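Long-range contacts in Glp_546_48378_50642 (Giardia intestinalis, PDB 2QVW), which cleaves double-stranded RNA in the RNA interference pathway, producing small interfering RNAs of 21 to 23 base pairs that target homologous RNAs for destruction: residues A[169-175]-A[215-220]; A[304-310]-A[330-334]; A[336-340]-A[667-672]. All blocks are in the same frame, centred on the assembly; numbering follows the deposited sequence.

Contact 1: residues A[169-175]-A[215-220]; sequences SLYVVLG and VAAVRL
Antiparallel strands mesh when small residues leave room for large ones, as 169-175 and 215-219 do within the PAZ domain. Their axes approach to 4.4 Å with N-to-C directions 142° apart. Val172 and Val218 form a hydrogen-bonded pair (Val172 N to Val218 O, 3.1 Å), flanked by non-hydrogen-bonded pairs Tyr171-Arg219 and Val173-Ala217; Leu220 N donates to Leu170 O (3.1 Å). Leu174 and Gly175 both face Ala216, a classic beta bulge, with Ala216 N bonded to Gly175 O (2.9 Å). Gly175 has phi 144°, where a CB would strike the preceding carbonyl. The short Ala217 leaves a hollow on the Tyr171 face, entered by Tyr171 CB, 4.0 Å from Ala217 CB. Tyr171 (m) brings CE2 to 3.4 Å from Arg219 CD. At the bulge, Leu174 (m) turns toward the partner strand, its CD1 3.3 Å from Val218 CG2. Arg219 lends its aliphatic stem to the sheet while its guanidinium pairs with Asp221: backbone bonds set the register, and apolar surface fills the gaps.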
loop_
_atom_site.group_PDB
_atom_site.type_symbol
_atom_site.label_atom_id
_atom_site.label_comp_id
_atom_site.label_asym_id
_atom_site.label_seq_id
_atom_site.Cartn_x
_atom_site.Cartn_y
_atom_site.Cartn_z
ATOM N N SER A 169 -38.928 -12.582 -9.558
ATOM C CA SER A 169 -37.977 -12.631 -10.652
ATOM C C SER A 169 -38.167 -11.385 -11.485
ATOM O O SER A 169 -39.275 -10.865 -11.594
ATOM C CB SER A 169 -38.198 -13.873 -11.500
ATOM O OG SER A 169 -37.905 -15.041 -10.755
ATOM N N LEU A 170 -37.077 -10.901 -12.063
ATOM C CA LEU A 170 -37.112 -9.690 -12.861
ATOM C C LEU A 170 -37.040 -9.997 -14.347
ATOM O O LEU A 170 -36.402 -10.967 -14.768
ATOM C CB LEU A 170 -35.948 -8.787 -12.466
ATOM C CG LEU A 170 -35.720 -8.619 -10.959
ATOM C CD1 LEU A 170 -34.434 -7.856 -10.709
ATOM C CD2 LEU A 170 -36.898 -7.897 -10.332
ATOM N N TYR A 171 -37.707 -9.162 -15.139
ATOM C CA TYR A 171 -37.739 -9.318 -16.589
ATOM C C TYR A 171 -37.777 -7.944 -17.237
ATOM O O TYR A 171 -38.094 -6.947 -16.592
ATOM C CB TYR A 171 -38.985 -10.097 -17.039
ATOM C CG TYR A 171 -39.159 -11.493 -16.464
ATOM C CD1 TYR A 171 -39.594 -11.689 -15.148
ATOM C CD2 TYR A 171 -38.948 -12.622 -17.258
ATOM C CE1 TYR A 171 -39.822 -12.971 -14.639
ATOM C CE2 TYR A 171 -39.176 -13.908 -16.759
ATOM C CZ TYR A 171 -39.614 -14.070 -15.449
ATOM O OH TYR A 171 -39.860 -15.327 -14.959
ATOM N N VAL A 172 -37.456 -7.904 -18.523
ATOM C CA VAL A 172 -37.468 -6.658 -19.276
ATOM C C VAL A 172 -38.491 -6.763 -20.397
ATOM O O VAL A 172 -38.303 -7.523 -21.349
ATOM C CB VAL A 172 -36.087 -6.359 -19.889
ATOM C CG1 VAL A 172 -35.517 -7.607 -20.518
ATOM C CG2 VAL A 172 -36.213 -5.260 -20.937
ATOM N N VAL A 173 -39.577 -6.003 -20.277
ATOM C CA VAL A 173 -40.633 -6.021 -21.284
ATOM C C VAL A 173 -40.125 -5.692 -22.683
ATOM O O VAL A 173 -39.423 -4.698 -22.883
ATOM C CB VAL A 173 -41.763 -5.034 -20.924
ATOM C CG1 VAL A 173 -42.637 -4.769 -22.140
ATOM C CG2 VAL A 173 -42.600 -5.611 -19.798
ATOM N N LEU A 174 -40.477 -6.538 -23.644
ATOM C CA LEU A 174 -40.076 -6.334 -25.030
ATOM C C LEU A 174 -41.296 -5.921 -25.832
ATOM O O LEU A 174 -41.178 -5.363 -26.922
ATOM C CB LEU A 174 -39.491 -7.615 -25.626
ATOM C CG LEU A 174 -38.190 -8.119 -25.008
ATOM C CD1 LEU A 174 -37.762 -9.389 -25.706
ATOM C CD2 LEU A 174 -37.116 -7.048 -25.141
ATOM N N GLY A 175 -42.471 -6.203 -25.281
ATOM C CA GLY A 175 -43.696 -5.844 -25.962
ATOM C C GLY A 175 -44.802 -6.857 -25.776
ATOM O O GLY A 175 -44.548 -8.036 -25.530
ATOM N N VAL A 215 -47.314 -11.146 -22.427
ATOM C CA VAL A 215 -46.192 -10.210 -22.412
ATOM C C VAL A 215 -44.928 -10.944 -22.850
ATOM O O VAL A 215 -44.659 -12.054 -22.397
ATOM C CB VAL A 215 -45.958 -9.641 -20.991
ATOM C CG1 VAL A 215 -44.860 -8.604 -21.018
ATOM C CG2 VAL A 215 -47.229 -9.034 -20.457
ATOM N N ALA A 216 -44.153 -10.319 -23.730
ATOM C CA ALA A 216 -42.918 -10.912 -24.233
ATOM C C ALA A 216 -41.706 -10.166 -23.694
ATOM O O ALA A 216 -41.383 -9.088 -24.168
ATOM C CB ALA A 216 -42.918 -10.876 -25.755
ATOM N N ALA A 217 -41.035 -10.749 -22.710
ATOM C CA ALA A 217 -39.864 -10.123 -22.100
ATOM C C ALA A 217 -38.729 -11.116 -21.841
ATOM O O ALA A 217 -38.937 -12.333 -21.829
ATOM C CB ALA A 217 -40.266 -9.458 -20.792
ATOM N N VAL A 218 -37.528 -10.586 -21.614
ATOM C CA VAL A 218 -36.354 -11.419 -21.350
ATOM C C VAL A 218 -35.947 -11.423 -19.877
ATOM O O VAL A 218 -35.702 -10.380 -19.280
ATOM C CB VAL A 218 -35.152 -10.949 -22.175
ATOM C CG1 VAL A 218 -34.031 -11.965 -22.071
ATOM C CG2 VAL A 218 -35.561 -10.755 -23.615
ATOM N N ARG A 219 -35.871 -12.608 -19.294
ATOM C CA ARG A 219 -35.496 -12.742 -17.898
ATOM C C ARG A 219 -34.107 -12.160 -17.715
ATOM O O ARG A 219 -33.165 -12.546 -18.409
ATOM C CB ARG A 219 -35.516 -14.216 -17.494
ATOM C CG ARG A 219 -35.268 -14.478 -16.032
ATOM C CD ARG A 219 -36.388 -15.303 -15.446
ATOM N NE ARG A 219 -35.959 -16.070 -14.287
ATOM C CZ ARG A 219 -34.997 -16.984 -14.325
ATOM N NH1 ARG A 219 -34.367 -17.235 -15.468
ATOM N NH2 ARG A 219 -34.672 -17.650 -13.224
ATOM N N LEU A 220 -33.989 -11.231 -16.774
ATOM C CA LEU A 220 -32.724 -10.560 -16.482
ATOM C C LEU A 220 -31.485 -11.460 -16.487
ATOM O O LEU A 220 -30.421 -11.027 -16.917
ATOM C CB LEU A 220 -32.824 -9.836 -15.139
ATOM C CG LEU A 220 -31.779 -8.749 -14.892
ATOM C CD1 LEU A 220 -31.890 -7.697 -15.977
ATOM C CD2 LEU A 220 -31.988 -8.120 -13.528
#

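Contact 2: residues A[304-310]-A[330-334]; sequences AGLRLDQ and HTDVF
A helix start can be fixed against the end of an earlier helix by a few well-placed side chains, and 330-334 meeting 304-310 is a compact example. Residues 304-306 finish one helix; Arg307 leaves helical angles and the chain runs on as a loop to Gln310. Residues 330-334 form a helical turn, with Phe334 N bonded to His330 O at 3.0 Å.

His330 comes first, and its backbone lies closest to the other segment, its CA 4.4 Å from that of Ala304. The Ala304 methyl CB sits 3.5 Å from His330 O. With chi1 near +60° (p), the imidazole reaches into the concave side of the loop edge-on: His330 NE2 donates an almost straight hydrogen bond to Asp309 O (3.3 Å), and His330 CD2 lies 3.2 Å from Arg307 O. The loop has its own ties, a weak Arg307-Asp309 salt bridge and a bond from Arg307 to Thr98 O. Thr331 contributes little, its OG1 4.5 Å from Gln310 CA. One turn on, Val333 brings CB to 4.3 Å from Ala304 CB. Phe334, chi1 at 180° (t), points its ring edge at the helix end, with CD1 3.3 Å from Ala304 O, while Leu308 CD2 touches Phe334 CE1 at 3.7 Å. Lys402 adds a cation-pi contact to this ring.

Phe334 also borders Glu338 and Asp406, which probably bind manganese, so the contact belongs to the first RNase III domain and joins the end of helix 295-306 to the start of helix 330-356, which carries Glu338.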
loop_
_atom_site.group_PDB
_atom_site.type_symbol
_atom_site.label_atom_id
_atom_site.label_comp_id
_atom_site.label_asym_id
_atom_site.label_seq_id
_atom_site.Cartn_x
_atom_site.Cartn_y
_atom_site.Cartn_z
ATOM N N ALA A 304 -2.077 -7.540 -1.289
ATOM C CA ALA A 304 -0.937 -7.433 -2.193
ATOM C C ALA A 304 0.327 -8.080 -1.646
ATOM O O ALA A 304 1.127 -8.627 -2.403
ATOM C CB ALA A 304 -0.662 -5.989 -2.498
ATOM N N GLY A 305 0.510 -8.009 -0.334
ATOM C CA GLY A 305 1.693 -8.584 0.261
ATOM C C GLY A 305 1.543 -10.044 0.596
ATOM O O GLY A 305 2.547 -10.734 0.759
ATOM N N LEU A 306 0.305 -10.523 0.689
ATOM C CA LEU A 306 0.052 -11.918 1.039
ATOM C C LEU A 306 -0.529 -12.771 -0.083
ATOM O O LEU A 306 -0.410 -13.994 -0.057
ATOM C CB LEU A 306 -0.858 -11.986 2.261
ATOM C CG LEU A 306 -0.227 -11.420 3.524
ATOM C CD1 LEU A 306 -1.261 -11.314 4.603
ATOM C CD2 LEU A 306 0.915 -12.312 3.965
ATOM N N ARG A 307 -1.167 -12.138 -1.062
ATOM C CA ARG A 307 -1.739 -12.871 -2.182
ATOM C C ARG A 307 -0.779 -12.778 -3.343
ATOM O O ARG A 307 -0.950 -11.976 -4.258
ATOM C CB ARG A 307 -3.097 -12.303 -2.568
ATOM C CG ARG A 307 -4.213 -12.693 -1.604
ATOM C CD ARG A 307 -4.306 -14.219 -1.460
ATOM N NE ARG A 307 -4.540 -14.878 -2.745
ATOM C CZ ARG A 307 -5.741 -15.203 -3.213
ATOM N NH1 ARG A 307 -6.824 -14.941 -2.496
ATOM N NH2 ARG A 307 -5.860 -15.770 -4.408
ATOM N N LEU A 308 0.240 -13.622 -3.281
ATOM C CA LEU A 308 1.288 -13.672 -4.281
ATOM C C LEU A 308 0.816 -14.143 -5.657
ATOM O O LEU A 308 1.480 -13.898 -6.660
ATOM C CB LEU A 308 2.410 -14.569 -3.757
ATOM C CG LEU A 308 2.744 -14.339 -2.274
ATOM C CD1 LEU A 308 3.893 -15.219 -1.875
ATOM C CD2 LEU A 308 3.105 -12.894 -2.019
ATOM N N ASP A 309 -0.332 -14.812 -5.699
ATOM C CA ASP A 309 -0.896 -15.316 -6.950
ATOM C C ASP A 309 -2.123 -14.502 -7.333
ATOM O O ASP A 309 -2.770 -13.889 -6.486
ATOM C CB ASP A 309 -1.300 -16.777 -6.797
ATOM C CG ASP A 309 -2.444 -16.951 -5.830
ATOM O OD1 ASP A 309 -2.300 -16.552 -4.653
ATOM O OD2 ASP A 309 -3.492 -17.480 -6.247
ATOM N N GLN A 310 -2.442 -14.509 -8.619
ATOM C CA GLN A 310 -3.585 -13.770 -9.140
ATOM C C GLN A 310 -4.898 -14.495 -8.864
ATOM O O GLN A 310 -4.905 -15.660 -8.477
ATOM C CB GLN A 310 -3.401 -13.572 -10.639
ATOM C CG GLN A 310 -2.923 -14.835 -11.345
ATOM C CD GLN A 310 -2.664 -14.622 -12.821
ATOM O OE1 GLN A 310 -1.938 -13.705 -13.210
ATOM N NE2 GLN A 310 -3.252 -15.471 -13.654
ATOM N N HIS A 330 -2.942 -6.106 -7.525
ATOM C CA HIS A 330 -2.231 -6.285 -6.266
ATOM C C HIS A 330 -0.898 -6.917 -6.581
ATOM O O HIS A 330 0.067 -6.776 -5.841
ATOM C CB HIS A 330 -3.023 -7.209 -5.334
ATOM C CG HIS A 330 -3.302 -8.566 -5.912
ATOM N ND1 HIS A 330 -4.158 -8.762 -6.973
ATOM C CD2 HIS A 330 -2.847 -9.793 -5.566
ATOM C CE1 HIS A 330 -4.219 -10.050 -7.255
ATOM N NE2 HIS A 330 -3.433 -10.698 -6.416
ATOM N N THR A 331 -0.871 -7.631 -7.691
ATOM C CA THR A 331 0.320 -8.310 -8.153
ATOM C C THR A 331 1.353 -7.281 -8.563
ATOM O O THR A 331 2.500 -7.318 -8.118
ATOM C CB THR A 331 -0.018 -9.206 -9.352
ATOM O OG1 THR A 331 -0.625 -10.413 -8.878
ATOM C CG2 THR A 331 1.220 -9.525 -10.164
ATOM N N ASP A 332 0.932 -6.362 -9.422
ATOM C CA ASP A 332 1.809 -5.306 -9.887
ATOM C C ASP A 332 2.264 -4.482 -8.701
ATOM O O ASP A 332 3.421 -4.102 -8.600
ATOM C CB ASP A 332 1.082 -4.410 -10.887
ATOM C CG ASP A 332 0.580 -5.177 -12.090
ATOM O OD1 ASP A 332 1.323 -6.054 -12.582
ATOM O OD2 ASP A 332 -0.550 -4.896 -12.545
ATOM N N VAL A 333 1.349 -4.203 -7.792
ATOM C CA VAL A 333 1.713 -3.433 -6.627
ATOM C C VAL A 333 2.867 -4.103 -5.896
ATOM O O VAL A 333 3.831 -3.444 -5.542
ATOM C CB VAL A 333 0.527 -3.272 -5.678
ATOM C CG1 VAL A 333 0.944 -2.468 -4.480
ATOM C CG2 VAL A 333 -0.613 -2.570 -6.390
ATOM N N PHE A 334 2.779 -5.409 -5.672
ATOM C CA PHE A 334 3.856 -6.126 -4.994
ATOM C C PHE A 334 5.120 -5.934 -5.800
ATOM O O PHE A 334 6.193 -5.697 -5.267
ATOM C CB PHE A 334 3.553 -7.619 -4.919
ATOM C CG PHE A 334 4.634 -8.434 -4.236
ATOM C CD1 PHE A 334 4.334 -9.204 -3.110
ATOM C CD2 PHE A 334 5.939 -8.448 -4.719
ATOM C CE1 PHE A 334 5.306 -9.968 -2.471
ATOM C CE2 PHE A 334 6.917 -9.206 -4.091
ATOM C CZ PHE A 334 6.596 -9.970 -2.961
#

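Contact 3: residues A[336-340]-A[667-672]; sequences RLELL and HALHPT. With MN (manganese (II) ion), chain M.
Most unusual here is a manganese ion modelled against main-chain nitrogens, Pro671 N at 2.4 Å and Thr672 N at 2.5 Å, beside a junction that rests largely on one arginine. The junction joins the two RNase III domains of Dicer, which pair within one chain as bacterial RNase III does between two subunits. Residues 336-340 lie within helix 330-356; opposite them helix 648-669 ends, and His670 is the first residue to leave helical angles. The nearest CA atoms, Arg336 and His667, are 7.5 Å apart, so side chains must span the gap. Arg336 (chi1 p, chi2 t) extends its guanidinium into the turn after the second helix, with His667 CE1 over one face and Pro671 O over the other. Arg336 NE donates a hydrogen bond to Leu673 O. One helical turn on, Leu340 CD2 lies over one face of the His667 ring, 4.3 Å from His667 CD2. The same turn carries Glu338, a probable manganese ligand of the first domain. The bridge is thus mostly polar and backbone-directed: Arg336 NH2 donates to His667 O at 3.2 Å and, weakly, to His670 O at 3.0 Å.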
loop_
_atom_site.group_PDB
_atom_site.type_symbol
_atom_site.label_atom_id
_atom_site.label_comp_id
_atom_site.label_asym_id
_atom_site.label_seq_id
_atom_site.Cartn_x
_atom_site.Cartn_y
_atom_site.Cartn_z
ATOM N N ARG A 336 6.015 -3.468 -7.876
ATOM C CA ARG A 336 6.593 -2.130 -7.761
ATOM C C ARG A 336 6.819 -1.589 -6.345
ATOM O O ARG A 336 7.201 -0.436 -6.176
ATOM C CB ARG A 336 5.755 -1.141 -8.576
ATOM C CG ARG A 336 4.262 -1.194 -8.320
ATOM C CD ARG A 336 3.504 -0.802 -9.574
ATOM N NE ARG A 336 3.947 0.488 -10.088
ATOM C CZ ARG A 336 3.663 1.648 -9.514
ATOM N NH1 ARG A 336 2.937 1.677 -8.415
ATOM N NH2 ARG A 336 4.112 2.777 -10.030
ATOM N N LEU A 337 6.579 -2.414 -5.331
ATOM C CA LEU A 337 6.798 -1.992 -3.955
ATOM C C LEU A 337 8.090 -2.647 -3.494
ATOM O O LEU A 337 8.809 -2.112 -2.655
ATOM C CB LEU A 337 5.634 -2.422 -3.055
ATOM C CG LEU A 337 4.324 -1.642 -3.198
ATOM C CD1 LEU A 337 3.300 -2.184 -2.220
ATOM C CD2 LEU A 337 4.577 -0.169 -2.933
ATOM N N GLU A 338 8.374 -3.818 -4.054
ATOM C CA GLU A 338 9.593 -4.555 -3.739
ATOM C C GLU A 338 10.745 -3.798 -4.392
ATOM O O GLU A 338 11.752 -3.483 -3.757
ATOM C CB GLU A 338 9.519 -5.967 -4.317
ATOM C CG GLU A 338 10.843 -6.701 -4.282
ATOM C CD GLU A 338 10.850 -7.934 -5.155
ATOM O OE1 GLU A 338 11.931 -8.538 -5.323
ATOM O OE2 GLU A 338 9.776 -8.293 -5.670
ATOM N N LEU A 339 10.571 -3.508 -5.675
ATOM C CA LEU A 339 11.553 -2.778 -6.460
ATOM C C LEU A 339 11.958 -1.543 -5.681
ATOM O O LEU A 339 13.145 -1.223 -5.577
ATOM C CB LEU A 339 10.945 -2.379 -7.808
ATOM C CG LEU A 339 11.768 -1.586 -8.826
ATOM C CD1 LEU A 339 13.023 -2.345 -9.178
ATOM C CD2 LEU A 339 10.939 -1.338 -10.074
ATOM N N LEU A 340 10.959 -0.862 -5.127
ATOM C CA LEU A 340 11.197 0.337 -4.344
ATOM C C LEU A 340 11.710 0.024 -2.937
ATOM O O LEU A 340 12.500 0.776 -2.379
ATOM C CB LEU A 340 9.918 1.150 -4.219
ATOM C CG LEU A 340 10.138 2.479 -3.497
ATOM C CD1 LEU A 340 10.847 3.450 -4.424
ATOM C CD2 LEU A 340 8.812 3.049 -3.057
ATOM N N HIS A 667 8.198 5.985 -9.639
ATOM C CA HIS A 667 7.087 5.292 -8.996
ATOM C C HIS A 667 5.865 6.195 -8.965
ATOM O O HIS A 667 4.748 5.768 -9.246
ATOM C CB HIS A 667 7.476 4.914 -7.567
ATOM C CG HIS A 667 6.430 4.133 -6.837
ATOM N ND1 HIS A 667 6.049 2.865 -7.218
ATOM C CD2 HIS A 667 5.689 4.435 -5.744
ATOM C CE1 HIS A 667 5.119 2.420 -6.390
ATOM N NE2 HIS A 667 4.883 3.353 -5.486
ATOM N N ALA A 668 6.088 7.453 -8.611
ATOM C CA ALA A 668 5.007 8.415 -8.558
ATOM C C ALA A 668 4.598 8.806 -9.969
ATOM O O ALA A 668 3.410 8.856 -10.282
ATOM C CB ALA A 668 5.448 9.637 -7.798
ATOM N N LEU A 669 5.593 9.070 -10.813
ATOM C CA LEU A 669 5.377 9.487 -12.194
ATOM C C LEU A 669 4.700 8.478 -13.084
ATOM O O LEU A 669 3.992 8.851 -14.017
ATOM C CB LEU A 669 6.702 9.862 -12.848
ATOM C CG LEU A 669 7.169 11.320 -12.796
ATOM C CD1 LEU A 669 8.545 11.419 -13.440
ATOM C CD2 LEU A 669 6.176 12.217 -13.520
ATOM N N HIS A 670 4.918 7.197 -12.814
ATOM C CA HIS A 670 4.319 6.167 -13.646
ATOM C C HIS A 670 3.606 5.118 -12.825
ATOM O O HIS A 670 4.054 3.985 -12.733
ATOM C CB HIS A 670 5.404 5.539 -14.508
ATOM C CG HIS A 670 6.255 6.547 -15.217
ATOM N ND1 HIS A 670 5.718 7.582 -15.954
ATOM C CD2 HIS A 670 7.599 6.700 -15.277
ATOM C CE1 HIS A 670 6.697 8.329 -16.433
ATOM N NE2 HIS A 670 7.848 7.817 -16.037
ATOM N N PRO A 671 2.457 5.481 -12.245
ATOM C CA PRO A 671 1.625 4.612 -11.405
ATOM C C PRO A 671 1.166 3.281 -11.992
ATOM O O PRO A 671 0.765 2.390 -11.246
ATOM C CB PRO A 671 0.445 5.511 -11.047
ATOM C CG PRO A 671 0.338 6.397 -12.237
ATOM C CD PRO A 671 1.778 6.764 -12.481
ATOM N N THR A 672 1.220 3.136 -13.311
ATOM C CA THR A 672 0.781 1.897 -13.938
ATOM C C THR A 672 1.896 0.968 -14.399
ATOM O O THR A 672 1.655 -0.212 -14.644
ATOM C CB THR A 672 -0.091 2.182 -15.150
ATOM O OG1 THR A 672 0.712 2.777 -16.177
ATOM C CG2 THR A 672 -1.222 3.118 -14.767
HETATM MN MN MN M . 2.017 5.085 -14.570
#

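How the contacts relate
The three contacts follow one another along the chain and sample two distant regions. Contact 1 belongs to the PAZ domain; its centre lies about 42 Å from that of contact 2 and 48 Å from that of contact 3. Contacts 2 and 3 have centres about 14 Å apart and adjoin in sequence, sharing helix 330-356: contact 2 packs its beginning against the end of helix 295-306 in the first RNase III domain, whereas contact 3 links its next turn to the second, more than 300 residues later. One helix therefore serves both intradomain and interdomain packing. Separation of PAZ from paired RNase III domains is consistent with the ruler model of Dicer product length.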